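Local coordinates for hypothetical Membrane Spanning Protein (Bacillus cereus, PDB 2FB5) that catalyses the condensation of two ATP molecules into the second messenger cyclic di-AMP, as a diadenylate cyclase required for efficient spore formation, at residues A116-P121 with V138-N143. Sequence-based numbering, arbitrary orientation.
Sequences AHLTAP and VLVKNN
A single backbone hydrogen bond, a bridging water and a small leucine-valine contact join the end of edge strand 112-117 and the loop residue just after it to the last part of strand 137-141 and the turn that follows. Strand 144-150 lies between the two strands in the sheet, so the segments touch mainly just past the end of strand 112-117, where L118 meets V140 of strand 137-141 and N143 of the turn. There the amide of L118 donates to the carbonyl O of N143, with N to O 3.1 Å and a nearly straight N-H...O angle of 160°. The donor stands above the carbonyl plane, 38° out of it, rather than on a lone pair. The same oxygen takes a second bond from a water, its O 2.6 Å from N143 O. This water also lies in the plane of the H117 ring, at its edge, 2.7 Å from ND1, so one carbonyl ties together the main chain of L118 and, through water, the imidazole.

Next to this polar link, L118 points toward the 138-143 segment. With CG anti to its backbone N (chi1 -175°), CD1 reaches V140 and touches both methyls, CG1 and CG2, each at 3.7 Å; the two side chains cross at about a right angle. L118 CB lies 3.5 Å from N143 O, beside the bonded carbonyl. F79 and I80 of helix 77-90 and L123 of helix 120-126 also pack on the buried leucine. Immediately afterwards T119 takes the N-cap position of helix 120-126, its OG1 bonded to the amide of L122. Such a strand-to-helix connection, fastened to the turn of a β-hairpin, belongs here to the mixed α/β fold of the DisA-type nucleotide-binding domain.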
loop_
_atom_site.group_PDB
_atom_site.type_symbol
_atom_site.label_atom_id
_atom_site.label_comp_id
_atom_site.label_asym_id
_atom_site.label_seq_id
_atom_site.Cartn_x
_atom_site.Cartn_y
_atom_site.Cartn_z
ATOM N N ALA A 116 -17.317 8.464 25.305
ATOM C CA ALA A 116 -16.775 9.821 25.560
ATOM C C ALA A 116 -15.707 10.249 24.570
ATOM O O ALA A 116 -15.000 9.412 24.009
ATOM C CB ALA A 116 -16.179 9.875 26.963
ATOM N N HIS A 117 -15.566 11.563 24.400
ATOM C CA HIS A 117 -14.442 12.139 23.699
ATOM C C HIS A 117 -13.161 11.713 24.427
ATOM O O HIS A 117 -13.040 11.861 25.651
ATOM C CB HIS A 117 -14.604 13.677 23.653
ATOM C CG HIS A 117 -13.440 14.412 23.056
ATOM N ND1 HIS A 117 -12.937 14.132 21.802
ATOM C CD2 HIS A 117 -12.723 15.465 23.523
ATOM C CE1 HIS A 117 -11.931 14.954 21.540
ATOM N NE2 HIS A 117 -11.779 15.770 22.570
ATOM N N LEU A 118 -12.219 11.140 23.680
ATOM C CA LEU A 118 -10.963 10.688 24.279
ATOM C C LEU A 118 -10.051 11.875 24.482
ATOM O O LEU A 118 -9.719 12.574 23.518
ATOM C CB LEU A 118 -10.261 9.674 23.385
ATOM C CG LEU A 118 -8.982 8.994 23.913
ATOM C CD1 LEU A 118 -8.754 7.714 23.158
ATOM C CD2 LEU A 118 -7.743 9.880 23.810
ATOM N N THR A 119 -9.654 12.106 25.738
ATOM C CA THR A 119 -8.629 13.116 26.050
ATOM C C THR A 119 -7.684 12.466 27.045
ATOM O O THR A 119 -8.053 11.491 27.695
ATOM C CB THR A 119 -9.189 14.367 26.739
ATOM O OG1 THR A 119 -9.873 13.996 27.946
ATOM C CG2 THR A 119 -10.100 15.174 25.821
ATOM N N ALA A 120 -6.473 12.995 27.160
ATOM C CA ALA A 120 -5.555 12.511 28.179
ATOM C C ALA A 120 -6.078 12.709 29.617
ATOM O O ALA A 120 -6.071 11.747 30.387
ATOM C CB ALA A 120 -4.146 13.094 27.980
ATOM N N PRO A 121 -6.554 13.926 29.996
ATOM C CA PRO A 121 -7.119 14.014 31.356
ATOM C C PRO A 121 -8.178 12.929 31.675
ATOM O O PRO A 121 -8.198 12.402 32.786
ATOM C CB PRO A 121 -7.744 15.404 31.386
ATOM C CG PRO A 121 -6.859 16.220 30.451
ATOM C CD PRO A 121 -6.545 15.247 29.328
ATOM N N VAL A 138 -10.007 0.028 29.736
ATOM C CA VAL A 138 -10.670 0.993 28.875
ATOM C C VAL A 138 -10.674 0.447 27.446
ATOM O O VAL A 138 -9.687 -0.139 27.005
ATOM C CB VAL A 138 -9.954 2.365 28.935
ATOM C CG1 VAL A 138 -10.184 3.175 27.665
ATOM C CG2 VAL A 138 -10.435 3.128 30.145
ATOM N N LEU A 139 -11.783 0.630 26.739
ATOM C CA LEU A 139 -11.855 0.316 25.315
ATOM C C LEU A 139 -11.882 1.616 24.527
ATOM O O LEU A 139 -12.712 2.481 24.800
ATOM C CB LEU A 139 -13.120 -0.477 24.998
ATOM C CG LEU A 139 -13.486 -0.708 23.516
ATOM C CD1 LEU A 139 -12.315 -1.327 22.736
ATOM C CD2 LEU A 139 -14.723 -1.606 23.430
ATOM N N VAL A 140 -10.996 1.729 23.538
ATOM C CA VAL A 140 -10.925 2.914 22.678
ATOM C C VAL A 140 -11.308 2.476 21.258
ATOM O O VAL A 140 -10.784 1.480 20.753
ATOM C CB VAL A 140 -9.494 3.511 22.679
ATOM C CG1 VAL A 140 -9.283 4.475 21.514
ATOM C CG2 VAL A 140 -9.177 4.184 24.018
ATOM N N LYS A 141 -12.244 3.194 20.642
ATOM C CA LYS A 141 -12.549 3.002 19.231
ATOM C C LYS A 141 -12.311 4.346 18.570
ATOM O O LYS A 141 -13.061 5.283 18.807
ATOM C CB LYS A 141 -13.995 2.565 19.036
ATOM C CG LYS A 141 -14.477 2.550 17.588
ATOM C CD LYS A 141 -13.896 1.374 16.816
ATOM C CE LYS A 141 -14.568 1.218 15.463
ATOM N NZ LYS A 141 -14.138 -0.066 14.835
ATOM N N ASN A 142 -11.263 4.421 17.755
ATOM C CA ASN A 142 -10.873 5.665 17.081
ATOM C C ASN A 142 -10.644 6.788 18.099
ATOM O O ASN A 142 -9.695 6.708 18.881
ATOM C CB ASN A 142 -11.880 6.031 15.966
ATOM C CG ASN A 142 -11.321 7.049 14.970
ATOM O OD1 ASN A 142 -10.125 7.365 14.976
ATOM N ND2 ASN A 142 -12.198 7.571 14.107
ATOM N N ASN A 143 -11.506 7.808 18.125
ATOM C CA ASN A 143 -11.305 8.947 19.016
ATOM C C ASN A 143 -12.306 8.982 20.180
ATOM O O ASN A 143 -12.550 10.041 20.767
ATOM C CB ASN A 143 -11.326 10.284 18.232
ATOM C CG ASN A 143 -10.388 10.278 17.034
ATOM O OD1 ASN A 143 -10.798 10.587 15.899
ATOM N ND2 ASN A 143 -9.132 9.908 17.267
HETATM O O HOH W 1 -13.793 12.253 20.109
#